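Local coordinates for DUF574 domain-containing protein (Thermobifida fusca, PDB 2QE6) that binds S-adenosylmethionine and is probably a methyltransferase of the Rossmann-like class, with a methyl acceptor that is not known, at residues G165-L170 and L192-L197; A29-K34 and S57-R62; Y243-R248 and P260-G265; S196-G201 and L264-I269. The protein carries 1 engineered substitution. All blocks are in the same frame, centred on the assembly; numbering follows the deposited sequence.

Interaction 1 of 4, residues G165-L170 and L192-L197; sequences GMLHYL and LFMTSL. With SAM (S-adenosylmethionine), chain F.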
loop_
_atom_site.group_PDB
_atom_site.type_symbol
_atom_site.label_atom_id
_atom_site.label_comp_id
_atom_site.label_asym_id
_atom_site.label_seq_id
_atom_site.Cartn_x
_atom_site.Cartn_y
_atom_site.Cartn_z
ATOM N N GLY A 165 1.406 -2.491 0.320
ATOM C CA GLY A 165 0.646 -3.306 1.249
ATOM C C GLY A 165 -0.653 -3.861 0.724
ATOM O O GLY A 165 -1.574 -4.163 1.520
HETATM N N MSE A 166 -0.737 -3.998 -0.604
HETATM C CA MSE A 166 -2.022 -4.212 -1.329
HETATM C C MSE A 166 -1.894 -5.454 -2.248
HETATM O O MSE A 166 -2.881 -6.189 -2.479
HETATM C CB MSE A 166 -2.347 -2.855 -2.076
HETATM C CG MSE A 166 -3.720 -2.492 -2.818
HETATM SE SE MSE A 166 -5.228 -3.311 -2.018
HETATM C CE MSE A 166 -5.686 -4.453 -3.517
ATOM N N LEU A 167 -0.697 -5.756 -2.752
ATOM C CA LEU A 167 -0.597 -6.822 -3.777
ATOM C C LEU A 167 -1.090 -8.168 -3.261
ATOM O O LEU A 167 -1.663 -8.951 -4.013
ATOM C CB LEU A 167 0.846 -6.978 -4.325
ATOM C CG LEU A 167 1.158 -7.998 -5.460
ATOM C CD1 LEU A 167 0.294 -7.736 -6.683
ATOM C CD2 LEU A 167 2.670 -8.040 -5.899
ATOM N N HIS A 168 -0.833 -8.452 -1.987
ATOM C CA HIS A 168 -1.200 -9.770 -1.421
ATOM C C HIS A 168 -2.715 -9.907 -1.158
ATOM O O HIS A 168 -3.169 -10.938 -0.713
ATOM C CB HIS A 168 -0.375 -10.077 -0.150
ATOM C CG HIS A 168 -0.362 -8.976 0.876
ATOM N ND1 HIS A 168 0.563 -7.961 0.870
ATOM C CD2 HIS A 168 -1.188 -8.723 1.921
ATOM C CE1 HIS A 168 0.332 -7.148 1.883
ATOM N NE2 HIS A 168 -0.737 -7.579 2.529
ATOM N N TYR A 169 -3.502 -8.859 -1.434
ATOM C CA TYR A 169 -4.971 -8.968 -1.381
ATOM C C TYR A 169 -5.584 -9.207 -2.761
ATOM O O TYR A 169 -6.819 -9.242 -2.881
ATOM C CB TYR A 169 -5.595 -7.710 -0.713
ATOM C CG TYR A 169 -5.084 -7.514 0.694
ATOM C CD1 TYR A 169 -5.253 -8.505 1.665
ATOM C CD2 TYR A 169 -4.365 -6.389 1.026
ATOM C CE1 TYR A 169 -4.714 -8.368 2.940
ATOM C CE2 TYR A 169 -3.842 -6.229 2.281
ATOM C CZ TYR A 169 -4.033 -7.203 3.243
ATOM O OH TYR A 169 -3.485 -7.001 4.477
ATOM N N LEU A 170 -4.736 -9.342 -3.797
ATOM C CA LEU A 170 -5.199 -9.624 -5.165
ATOM C C LEU A 170 -4.983 -11.098 -5.435
ATOM O O LEU A 170 -3.868 -11.576 -5.407
ATOM C CB LEU A 170 -4.456 -8.780 -6.225
ATOM C CG LEU A 170 -4.593 -7.239 -6.120
ATOM C CD1 LEU A 170 -3.789 -6.491 -7.201
ATOM C CD2 LEU A 170 -6.046 -6.831 -6.176
ATOM N N LEU A 192 5.441 2.348 -10.936
ATOM C CA LEU A 192 4.612 1.469 -10.119
ATOM C C LEU A 192 5.397 1.100 -8.858
ATOM O O LEU A 192 6.522 0.600 -8.957
ATOM C CB LEU A 192 4.269 0.195 -10.890
ATOM C CG LEU A 192 3.348 -0.837 -10.225
ATOM C CD1 LEU A 192 1.995 -0.258 -9.928
ATOM C CD2 LEU A 192 3.264 -2.088 -11.143
ATOM N N PHE A 193 4.828 1.407 -7.694
ATOM C CA PHE A 193 5.437 1.136 -6.362
ATOM C C PHE A 193 4.502 0.130 -5.659
ATOM O O PHE A 193 3.332 0.431 -5.424
ATOM C CB PHE A 193 5.545 2.481 -5.616
ATOM C CG PHE A 193 6.078 2.425 -4.198
ATOM C CD1 PHE A 193 6.770 1.332 -3.696
ATOM C CD2 PHE A 193 5.955 3.561 -3.382
ATOM C CE1 PHE A 193 7.305 1.342 -2.407
ATOM C CE2 PHE A 193 6.466 3.566 -2.082
ATOM C CZ PHE A 193 7.165 2.450 -1.601
HETATM N N MSE A 194 4.981 -1.092 -5.394
HETATM C CA MSE A 194 4.189 -2.063 -4.675
HETATM C C MSE A 194 4.969 -2.706 -3.537
HETATM O O MSE A 194 6.200 -2.804 -3.598
HETATM C CB MSE A 194 3.750 -3.194 -5.623
HETATM C CG MSE A 194 3.142 -2.684 -6.910
HETATM SE SE MSE A 194 2.191 -4.093 -7.851
HETATM C CE MSE A 194 3.685 -5.031 -8.707
ATOM N N THR A 195 4.261 -3.180 -2.514
ATOM C CA THR A 195 4.888 -4.040 -1.520
ATOM C C THR A 195 3.951 -5.234 -1.353
ATOM O O THR A 195 2.781 -5.156 -1.688
ATOM C CB THR A 195 5.195 -3.353 -0.205
ATOM O OG1 THR A 195 3.982 -3.198 0.555
ATOM C CG2 THR A 195 5.900 -2.024 -0.442
ATOM N N SER A 196 4.460 -6.316 -0.808
ATOM C CA SER A 196 3.704 -7.554 -0.789
ATOM C C SER A 196 4.274 -8.474 0.270
ATOM O O SER A 196 5.479 -8.566 0.423
ATOM C CB SER A 196 3.821 -8.266 -2.118
ATOM O OG SER A 196 3.112 -9.541 -2.097
ATOM N N LEU A 197 3.386 -9.187 0.950
ATOM C CA LEU A 197 3.731 -10.393 1.636
ATOM C C LEU A 197 4.470 -11.334 0.683
ATOM O O LEU A 197 4.016 -11.579 -0.450
ATOM C CB LEU A 197 2.436 -11.020 2.176
ATOM C CG LEU A 197 2.453 -12.295 3.019
ATOM C CD1 LEU A 197 3.362 -12.187 4.277
ATOM C CD2 LEU A 197 1.011 -12.576 3.382
HETATM N N SAM F . -1.311 0.870 1.610
HETATM C CA SAM F . -1.231 0.995 3.119
HETATM C C SAM F . 0.167 0.644 3.575
HETATM O O SAM F . 0.617 1.118 4.613
HETATM O OXT SAM F . 0.857 -0.148 2.919
HETATM C CB SAM F . -2.193 0.105 3.928
HETATM C CG SAM F . -1.982 -1.412 3.795
HETATM S SD SAM F . -3.245 -2.462 4.587
HETATM C CE SAM F . -4.248 -1.105 5.240
HETATM C "C5'" SAM F . -4.195 -2.786 3.087
HETATM C "C4'" SAM F . -5.259 -1.797 2.594
HETATM O "O4'" SAM F . -5.689 -2.177 1.283
HETATM C "C3'" SAM F . -6.534 -1.765 3.454
HETATM O "O3'" SAM F . -6.865 -0.440 3.833
HETATM C "C2'" SAM F . -7.633 -2.402 2.618
HETATM O "O2'" SAM F . -8.962 -1.973 2.942
HETATM C "C1'" SAM F . -7.119 -2.060 1.224
HETATM N N9 SAM F . -7.672 -2.988 0.236
HETATM C C8 SAM F . -7.499 -4.367 0.128
HETATM N N7 SAM F . -8.196 -4.805 -0.953
HETATM C C5 SAM F . -8.790 -3.714 -1.535
HETATM C C6 SAM F . -9.593 -3.590 -2.678
HETATM N N6 SAM F . -9.925 -4.702 -3.390
HETATM N N1 SAM F . -10.035 -2.321 -3.013
HETATM C C2 SAM F . -9.696 -1.182 -2.255
HETATM N N3 SAM F . -8.907 -1.309 -1.115
HETATM C C4 SAM F . -8.462 -2.567 -0.789
#
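The loop that follows strand 160-163 in this putative methyltransferase of Rossmann-like fold lines the S-adenosylmethionine pocket and folds back over the end of strand 191-197. G165 N bonds to T195 OG1 (2.7 Å, 148°), a hydroxyl also bonded to OD1 of N61. G165 has positive phi, and a side chain on it would collide with the ligand carboxylate at OXT. M166, present as selenomethionine, turns to the cofactor, SE 3.3 Å from SAM C8, while Y169 CE2 lies 3.6 Å from SAM C5'. On the strand side, L167 CB packs 3.9 Å from S196 CB, and L167 N is buried without a polar partner. H168 holds CG in the crowded position between its backbone N and carbonyl carbon (chi1 50°). Its ring takes L197 CB over one face, 4.0 Å from the centroid, with S196 CA in plane at its edge; CD2 lies over the Y169 ring. An alanine here, in place of the histidine, would lose the CD2 contact with Y169 and probably loosen the seat of L197. Around it, L167 touches V175 of helix 175-185, M194 packs on L163 of strand 160-163, and L197 reaches L208 and A209 of helix 203-216.

Interaction 2 of 4, residues A29-K34 and S57-R62; sequences ALLGGK and SAIENR. With SAM (S-adenosylmethionine), chain F.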
loop_
_atom_site.group_PDB
_atom_site.type_symbol
_atom_site.label_atom_id
_atom_site.label_comp_id
_atom_site.label_asym_id
_atom_site.label_seq_id
_atom_site.Cartn_x
_atom_site.Cartn_y
_atom_site.Cartn_z
ATOM N N ALA A 29 -4.658 -1.230 13.779
ATOM C CA ALA A 29 -4.421 -1.817 15.090
ATOM C C ALA A 29 -2.944 -2.270 15.207
ATOM O O ALA A 29 -2.291 -1.992 16.196
ATOM C CB ALA A 29 -5.405 -2.998 15.315
ATOM N N LEU A 30 -2.412 -2.961 14.199
ATOM C CA LEU A 30 -0.999 -3.359 14.204
ATOM C C LEU A 30 -0.039 -2.192 14.387
ATOM O O LEU A 30 0.965 -2.345 15.069
ATOM C CB LEU A 30 -0.612 -4.106 12.946
ATOM C CG LEU A 30 -1.156 -5.519 12.857
ATOM C CD1 LEU A 30 -0.803 -6.134 11.498
ATOM C CD2 LEU A 30 -0.628 -6.408 14.020
ATOM N N LEU A 31 -0.352 -1.061 13.756
ATOM C CA LEU A 31 0.427 0.185 13.894
ATOM C C LEU A 31 0.164 0.997 15.149
ATOM O O LEU A 31 0.804 2.017 15.353
ATOM C CB LEU A 31 0.219 1.079 12.651
ATOM C CG LEU A 31 0.687 0.423 11.346
ATOM C CD1 LEU A 31 0.278 1.251 10.111
ATOM C CD2 LEU A 31 2.207 0.210 11.398
ATOM N N GLY A 32 -0.770 0.568 15.994
ATOM C CA GLY A 32 -1.120 1.308 17.184
ATOM C C GLY A 32 -2.075 2.479 16.965
ATOM O O GLY A 32 -2.108 3.424 17.775
ATOM N N GLY A 33 -2.843 2.439 15.879
ATOM C CA GLY A 33 -3.899 3.445 15.660
ATOM C C GLY A 33 -5.177 3.178 16.431
ATOM O O GLY A 33 -5.347 2.113 17.027
ATOM N N LYS A 34 -6.051 4.186 16.453
ATOM C CA LYS A 34 -7.350 4.118 17.133
ATOM C C LYS A 34 -8.570 3.897 16.190
ATOM O O LYS A 34 -9.717 3.841 16.645
ATOM C CB LYS A 34 -7.567 5.389 17.943
ATOM C CG LYS A 34 -6.444 5.731 18.926
ATOM N N SER A 57 6.815 -5.892 10.871
ATOM C CA SER A 57 6.619 -5.942 9.442
ATOM C C SER A 57 5.746 -4.779 8.919
ATOM O O SER A 57 6.021 -4.227 7.862
ATOM C CB SER A 57 6.048 -7.313 8.997
ATOM O OG SER A 57 4.633 -7.425 9.118
ATOM N N ALA A 58 4.701 -4.426 9.650
ATOM C CA ALA A 58 3.846 -3.309 9.302
ATOM C C ALA A 58 4.613 -2.037 9.446
ATOM O O ALA A 58 4.505 -1.168 8.592
ATOM C CB ALA A 58 2.576 -3.252 10.190
ATOM N N ILE A 59 5.357 -1.890 10.541
ATOM C CA ILE A 59 6.211 -0.703 10.713
ATOM C C ILE A 59 7.186 -0.540 9.523
ATOM O O ILE A 59 7.314 0.545 8.936
ATOM C CB ILE A 59 6.942 -0.722 12.063
ATOM C CG1 ILE A 59 5.917 -0.606 13.217
ATOM C CG2 ILE A 59 7.928 0.475 12.185
ATOM C CD1 ILE A 59 6.478 -1.046 14.596
ATOM N N GLU A 60 7.868 -1.619 9.159
ATOM C CA GLU A 60 8.812 -1.555 8.065
ATOM C C GLU A 60 8.119 -1.205 6.748
ATOM O O GLU A 60 8.715 -0.563 5.904
ATOM C CB GLU A 60 9.568 -2.870 7.900
ATOM C CG GLU A 60 10.576 -3.130 9.014
ATOM C CD GLU A 60 11.612 -2.033 9.205
ATOM O OE1 GLU A 60 11.970 -1.312 8.233
ATOM O OE2 GLU A 60 12.093 -1.916 10.355
ATOM N N ASN A 61 6.880 -1.645 6.571
ATOM C CA ASN A 61 6.114 -1.316 5.367
ATOM C C ASN A 61 5.788 0.175 5.320
ATOM O O ASN A 61 5.945 0.826 4.281
ATOM C CB ASN A 61 4.851 -2.179 5.307
ATOM C CG ASN A 61 4.148 -2.066 4.009
ATOM O OD1 ASN A 61 4.698 -2.363 2.952
ATOM N ND2 ASN A 61 2.906 -1.653 4.073
ATOM N N ARG A 62 5.402 0.739 6.458
ATOM C CA ARG A 62 5.220 2.194 6.519
ATOM C C ARG A 62 6.503 2.963 6.276
ATOM O O ARG A 62 6.476 3.953 5.583
ATOM C CB ARG A 62 4.610 2.629 7.848
ATOM C CG ARG A 62 3.213 2.062 8.035
ATOM C CD ARG A 62 2.313 2.375 6.849
ATOM N NE ARG A 62 2.195 3.828 6.663
ATOM C CZ ARG A 62 1.261 4.434 5.935
ATOM N NH1 ARG A 62 0.344 3.730 5.288
ATOM N NH2 ARG A 62 1.250 5.768 5.866
HETATM N N SAM F . -1.311 0.870 1.610
HETATM C CA SAM F . -1.231 0.995 3.119
HETATM C C SAM F . 0.167 0.644 3.575
HETATM O O SAM F . 0.617 1.118 4.613
HETATM O OXT SAM F . 0.857 -0.148 2.919
HETATM C CB SAM F . -2.193 0.105 3.928
HETATM C CG SAM F . -1.982 -1.412 3.795
HETATM S SD SAM F . -3.245 -2.462 4.587
HETATM C CE SAM F . -4.248 -1.105 5.240
HETATM C "C5'" SAM F . -4.195 -2.786 3.087
HETATM C "C4'" SAM F . -5.259 -1.797 2.594
HETATM O "O4'" SAM F . -5.689 -2.177 1.283
HETATM C "C3'" SAM F . -6.534 -1.765 3.454
HETATM O "O3'" SAM F . -6.865 -0.440 3.833
HETATM C "C2'" SAM F . -7.633 -2.402 2.618
HETATM O "O2'" SAM F . -8.962 -1.973 2.942
HETATM C "C1'" SAM F . -7.119 -2.060 1.224
HETATM N N9 SAM F . -7.672 -2.988 0.236
HETATM C C8 SAM F . -7.499 -4.367 0.128
HETATM N N7 SAM F . -8.196 -4.805 -0.953
HETATM C C5 SAM F . -8.790 -3.714 -1.535
HETATM C C6 SAM F . -9.593 -3.590 -2.678
HETATM N N6 SAM F . -9.925 -4.702 -3.390
HETATM N N1 SAM F . -10.035 -2.321 -3.013
HETATM C C2 SAM F . -9.696 -1.182 -2.255
HETATM N N3 SAM F . -8.907 -1.309 -1.115
HETATM C C4 SAM F . -8.462 -2.567 -0.789
#
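L31 is the bump and the surface of helix 54-75 the hollow. Its CG stands anti to the carbonyl carbon (chi1 -61°), so the two methyls fork over the helix. CD2 sinks onto A58, 3.7 Å from A58 CB, with I59 forming one wall, where CG1 is 4.2 Å from L31 CD2. CD1 lies across the R62 chain at about a right angle, 3.7 Å from R62 CG. L30 adds a lighter touch, its CB 4.3 Å from A58 CB. Behind this bump helix 23-30 ends in a Schellman motif: G32 takes positive phi, and its N bonds back to A29 O. One turn on from A58, helix 54-75 faces S-adenosylmethionine. R62 bends at chi2 and chi3, bringing its guanidinium edge-on to the ligand carboxylate; NH1 bonds to SAM O (2.7 Å, 151°), which lies near the guanidinium plane, and NH2 bonds to Q92 O. N61, its CG anti to the backbone N, offers ND2 to SAM OXT in a weak bond (2.8 Å, 125°), and ND2 also bonds to Y27 OH. The charge of the R62 guanidinium is likely to offset that of the carboxylate. An alanine here would probably cost the carboxylate its bond from NH1 and strip the aliphatic wall from L31 CD1. Y27 of helix 23-30 touches both A58 and R62.

Interaction 3 of 4, residues Y243-R248 and P260-G265; sequences YTALWR and PGEQLG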
loop_
_atom_site.group_PDB
_atom_site.type_symbol
_atom_site.label_atom_id
_atom_site.label_comp_id
_atom_site.label_asym_id
_atom_site.label_seq_id
_atom_site.Cartn_x
_atom_site.Cartn_y
_atom_site.Cartn_z
ATOM N N TYR A 243 13.521 -7.396 0.463
ATOM C CA TYR A 243 12.818 -7.270 1.730
ATOM C C TYR A 243 12.634 -5.769 2.035
ATOM O O TYR A 243 13.471 -4.950 1.725
ATOM C CB TYR A 243 13.563 -7.988 2.848
ATOM C CG TYR A 243 13.542 -9.509 2.778
ATOM C CD1 TYR A 243 12.343 -10.214 2.821
ATOM C CD2 TYR A 243 14.715 -10.233 2.674
ATOM C CE1 TYR A 243 12.315 -11.631 2.795
ATOM C CE2 TYR A 243 14.696 -11.639 2.647
ATOM C CZ TYR A 243 13.483 -12.323 2.713
ATOM O OH TYR A 243 13.428 -13.700 2.693
ATOM N N THR A 244 11.488 -5.407 2.579
ATOM C CA THR A 244 11.138 -4.003 2.725
ATOM C C THR A 244 12.229 -3.140 3.424
ATOM O O THR A 244 12.479 -2.022 2.972
ATOM C CB THR A 244 9.712 -3.824 3.410
ATOM O OG1 THR A 244 9.663 -4.552 4.652
ATOM C CG2 THR A 244 8.595 -4.313 2.503
ATOM N N ALA A 245 12.889 -3.645 4.473
ATOM C CA ALA A 245 13.891 -2.862 5.206
ATOM C C ALA A 245 15.192 -2.611 4.379
ATOM O O ALA A 245 15.996 -1.739 4.722
ATOM C CB ALA A 245 14.232 -3.547 6.502
ATOM N N LEU A 246 15.376 -3.417 3.324
ATOM C CA LEU A 246 16.542 -3.358 2.451
ATOM C C LEU A 246 16.339 -2.401 1.263
ATOM O O LEU A 246 17.268 -2.163 0.488
ATOM C CB LEU A 246 16.871 -4.779 1.930
ATOM C CG LEU A 246 17.241 -5.860 2.949
ATOM C CD1 LEU A 246 17.612 -7.204 2.265
ATOM C CD2 LEU A 246 18.383 -5.418 3.855
ATOM N N TRP A 247 15.142 -1.836 1.115
ATOM C CA TRP A 247 14.883 -0.962 -0.031
ATOM C C TRP A 247 15.360 0.449 0.269
ATOM O O TRP A 247 14.722 1.149 1.032
ATOM C CB TRP A 247 13.399 -0.969 -0.463
ATOM C CG TRP A 247 13.217 -0.347 -1.846
ATOM C CD1 TRP A 247 13.196 -1.006 -3.022
ATOM C CD2 TRP A 247 13.066 1.049 -2.164
ATOM N NE1 TRP A 247 13.044 -0.121 -4.059
ATOM C CE2 TRP A 247 12.971 1.149 -3.564
ATOM C CE3 TRP A 247 13.034 2.209 -1.413
ATOM C CZ2 TRP A 247 12.837 2.362 -4.219
ATOM C CZ3 TRP A 247 12.901 3.428 -2.071
ATOM C CH2 TRP A 247 12.795 3.489 -3.450
ATOM N N ARG A 248 16.482 0.839 -0.348
ATOM C CA ARG A 248 17.101 2.136 -0.117
ATOM C C ARG A 248 16.985 2.609 1.306
ATOM O O ARG A 248 16.346 3.622 1.576
ATOM C CB ARG A 248 16.490 3.190 -1.063
ATOM C CG ARG A 248 16.620 2.799 -2.534
ATOM C CD ARG A 248 16.491 3.986 -3.458
ATOM N NE ARG A 248 16.594 3.546 -4.846
ATOM C CZ ARG A 248 16.947 4.332 -5.851
ATOM N NH1 ARG A 248 17.200 5.621 -5.638
ATOM N NH2 ARG A 248 17.027 3.831 -7.074
ATOM N N PRO A 260 12.804 -12.116 11.892
ATOM C CA PRO A 260 11.613 -12.673 11.230
ATOM C C PRO A 260 10.643 -11.617 10.680
ATOM O O PRO A 260 10.189 -11.737 9.522
ATOM C CB PRO A 260 10.987 -13.526 12.341
ATOM C CG PRO A 260 12.169 -14.015 13.101
ATOM C CD PRO A 260 13.050 -12.786 13.192
ATOM N N GLY A 261 10.398 -10.553 11.456
ATOM C CA GLY A 261 9.497 -9.476 11.016
ATOM C C GLY A 261 9.968 -8.688 9.795
ATOM O O GLY A 261 9.156 -8.126 9.045
ATOM N N GLU A 262 11.288 -8.625 9.613
ATOM C CA GLU A 262 11.904 -7.993 8.446
ATOM C C GLU A 262 11.912 -8.916 7.207
ATOM O O GLU A 262 12.353 -8.506 6.130
ATOM C CB GLU A 262 13.314 -7.512 8.802
ATOM C CG GLU A 262 13.296 -6.347 9.788
ATOM C CD GLU A 262 14.685 -6.013 10.327
ATOM O OE1 GLU A 262 15.419 -6.937 10.739
ATOM O OE2 GLU A 262 15.047 -4.824 10.339
ATOM N N GLN A 263 11.424 -10.146 7.343
ATOM C CA GLN A 263 11.382 -11.082 6.197
ATOM C C GLN A 263 9.982 -11.510 5.744
ATOM O O GLN A 263 9.822 -12.502 5.002
ATOM C CB GLN A 263 12.200 -12.315 6.522
ATOM C CG GLN A 263 13.684 -11.994 6.650
ATOM C CD GLN A 263 14.407 -13.130 7.229
ATOM O OE1 GLN A 263 15.022 -13.876 6.517
ATOM N NE2 GLN A 263 14.290 -13.313 8.530
ATOM N N LEU A 264 8.979 -10.740 6.160
ATOM C CA LEU A 264 7.592 -11.010 5.821
ATOM C C LEU A 264 7.155 -10.346 4.502
ATOM O O LEU A 264 6.289 -10.862 3.830
ATOM C CB LEU A 264 6.641 -10.587 6.984
ATOM C CG LEU A 264 6.570 -11.559 8.177
ATOM C CD1 LEU A 264 5.716 -10.927 9.312
ATOM C CD2 LEU A 264 6.093 -12.927 7.790
ATOM N N GLY A 265 7.745 -9.205 4.143
ATOM C CA GLY A 265 7.380 -8.513 2.923
ATOM C C GLY A 265 8.521 -7.994 2.082
ATOM O O GLY A 265 9.648 -7.797 2.589
HETATM O O HOH W 1 11.785 -5.719 5.940
#
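Y243 leads, its CG anti to the carbonyl carbon, and its ring lies against Q263. Q263 CG sits over one ring face, 4.1 Å from the centroid and 14° off the normal, while Q263 O is 3.4 Å from Y243 CE1 and the Q263 amide plane, its NE2 bonded to S259 O, stands nearly upright to the ring. G265 O lies in plane at the ring's edge and also receives the CA-H of Y243; the Y243 hydroxyl bonds to T200. T244 N bonds to the same G265 O (3.0 Å, 152°), coming from above the carbonyl plane, and T244 CG2 lies 3.6 Å from that oxygen. One water ties the next step: it accepts from A245 N (2.8 Å), donates to E262 O (2.9 Å) and pairs with T244 OG1. A245 CB rests 4.1 Å from E262 OE2, while E262 OE1 bonds to S259 N. These contacts close the base of the connection between strands 235-243 and 265-271, the antiparallel pair that ends the sheet in class I methyltransferases.

Interaction 4 of 4, residues S196-G201 and L264-I269; sequences SLVDTG and LGMAGI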
loop_
_atom_site.group_PDB
_atom_site.type_symbol
_atom_site.label_atom_id
_atom_site.label_comp_id
_atom_site.label_asym_id
_atom_site.label_seq_id
_atom_site.Cartn_x
_atom_site.Cartn_y
_atom_site.Cartn_z
ATOM N N SER A 196 4.460 -6.316 -0.808
ATOM C CA SER A 196 3.704 -7.554 -0.789
ATOM C C SER A 196 4.274 -8.474 0.270
ATOM O O SER A 196 5.479 -8.566 0.423
ATOM C CB SER A 196 3.821 -8.266 -2.118
ATOM O OG SER A 196 3.112 -9.541 -2.097
ATOM N N LEU A 197 3.386 -9.187 0.950
ATOM C CA LEU A 197 3.731 -10.393 1.636
ATOM C C LEU A 197 4.470 -11.334 0.683
ATOM O O LEU A 197 4.016 -11.579 -0.450
ATOM C CB LEU A 197 2.436 -11.020 2.176
ATOM C CG LEU A 197 2.453 -12.295 3.019
ATOM C CD1 LEU A 197 3.362 -12.187 4.277
ATOM C CD2 LEU A 197 1.011 -12.576 3.382
ATOM N N VAL A 198 5.592 -11.898 1.150
ATOM C CA VAL A 198 6.513 -12.659 0.274
ATOM C C VAL A 198 6.592 -14.092 0.779
ATOM O O VAL A 198 6.418 -14.347 1.960
ATOM C CB VAL A 198 7.942 -11.992 0.171
ATOM C CG1 VAL A 198 8.733 -12.149 1.467
ATOM C CG2 VAL A 198 8.726 -12.558 -1.043
ATOM N N ASP A 199 6.765 -15.034 -0.139
ATOM C CA ASP A 199 7.086 -16.428 0.192
ATOM C C ASP A 199 8.542 -16.615 -0.243
ATOM O O ASP A 199 8.839 -16.695 -1.436
ATOM C CB ASP A 199 6.178 -17.412 -0.564
ATOM C CG ASP A 199 6.400 -18.868 -0.179
ATOM O OD1 ASP A 199 7.396 -19.179 0.475
ATOM O OD2 ASP A 199 5.584 -19.717 -0.564
ATOM N N THR A 200 9.439 -16.702 0.739
ATOM C CA THR A 200 10.814 -17.109 0.521
ATOM C C THR A 200 11.058 -18.403 1.325
ATOM O O THR A 200 12.172 -18.670 1.760
ATOM C CB THR A 200 11.806 -15.998 0.904
ATOM O OG1 THR A 200 11.582 -15.618 2.253
ATOM C CG2 THR A 200 11.639 -14.743 0.001
ATOM N N GLY A 201 10.005 -19.203 1.536
ATOM C CA GLY A 201 10.127 -20.482 2.235
ATOM C C GLY A 201 10.308 -20.385 3.737
ATOM O O GLY A 201 10.834 -21.271 4.372
ATOM N N LEU A 264 8.979 -10.740 6.160
ATOM C CA LEU A 264 7.592 -11.010 5.821
ATOM C C LEU A 264 7.155 -10.346 4.502
ATOM O O LEU A 264 6.289 -10.862 3.830
ATOM C CB LEU A 264 6.641 -10.587 6.984
ATOM C CG LEU A 264 6.570 -11.559 8.177
ATOM C CD1 LEU A 264 5.716 -10.927 9.312
ATOM C CD2 LEU A 264 6.093 -12.927 7.790
ATOM N N GLY A 265 7.745 -9.205 4.143
ATOM C CA GLY A 265 7.380 -8.513 2.923
ATOM C C GLY A 265 8.521 -7.994 2.082
ATOM O O GLY A 265 9.648 -7.797 2.589
HETATM N N MSE A 266 8.220 -7.774 0.791
HETATM C CA MSE A 266 9.174 -7.155 -0.149
HETATM C C MSE A 266 8.594 -5.916 -0.769
HETATM O O MSE A 266 7.407 -5.765 -0.812
HETATM C CB MSE A 266 9.601 -8.120 -1.249
HETATM C CG MSE A 266 10.480 -9.227 -0.730
HETATM SE SE MSE A 266 11.593 -10.051 -2.006
HETATM C CE MSE A 266 12.615 -11.191 -0.871
ATOM N N ALA A 267 9.471 -5.040 -1.244
ATOM C CA ALA A 267 9.113 -3.795 -1.896
ATOM C C ALA A 267 9.832 -3.740 -3.260
ATOM O O ALA A 267 10.936 -4.274 -3.407
ATOM C CB ALA A 267 9.569 -2.593 -1.047
ATOM N N GLY A 268 9.211 -3.063 -4.229
ATOM C CA GLY A 268 9.828 -2.786 -5.520
ATOM C C GLY A 268 9.203 -1.540 -6.126
ATOM O O GLY A 268 8.045 -1.254 -5.889
ATOM N N ILE A 269 9.992 -0.796 -6.882
ATOM C CA ILE A 269 9.502 0.314 -7.687
ATOM C C ILE A 269 10.063 0.120 -9.095
ATOM O O ILE A 269 11.257 -0.136 -9.265
ATOM C CB ILE A 269 9.946 1.678 -7.164
ATOM C CG1 ILE A 269 9.317 1.967 -5.810
ATOM C CG2 ILE A 269 9.521 2.808 -8.154
ATOM C CD1 ILE A 269 9.593 3.367 -5.321
#
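Two backbone bonds join S196 and M266 as an antiparallel hydrogen-bonded pair: M266 N to S196 O (2.9 Å, 161°), in the carbonyl plane, and S196 N to M266 O (3.0 Å), nearly along the C=O axis. A third, V198 N to L264 O (3.0 Å), carries the pairing past the strand end, its donor above the carbonyl plane. L197 and G265 face each other between these bonds with CA atoms only 4.3 Å apart, and a side chain on G265 would press on S196 O. L197 CD1 also reaches L264 O, at 3.2 Å. The selenomethionine M266, extended beyond CG, crosses V198 obliquely, V198 CG2 being 3.8 Å from M266 CG, and its CE meets T200 CG2 tip to tip. Farther out, an Asx turn from D199 OD1 to G201 N shapes the exit of the strand; T200 OG1 has its partner in Y243, and D199 OD2 in Q206. Helix 224-229 covers S196 and V198 through I227, helix 203-216 lies against L197, and M266 packs on V241 and Y243 of strand 235-243.

In the fold
Interaction 1 touches the adenine and C5' of the cofactor, interaction 2 its carboxylate; they meet through T195 OG1 and N61 OD1, 2.6 Å apart and probably hydrogen-bonded, and the same asparagine bonds weakly to the ligand carboxylate, so strand 191-197 is tied to the pocket in a second shell. Interaction 4 shares S196 and L197 with interaction 1, and M194 O to G268 N (3.1 Å) probably continues its strand pairing. Interactions 3 and 4 share L264 and G265, have centres about 7 Å apart, and are joined by a probable bond between Y243 OH and T200 OG1 (2.7 Å). Through L264 both reach helix 54-75 of interaction 2, S57 CB lying 3.6 Å from L264 CD1.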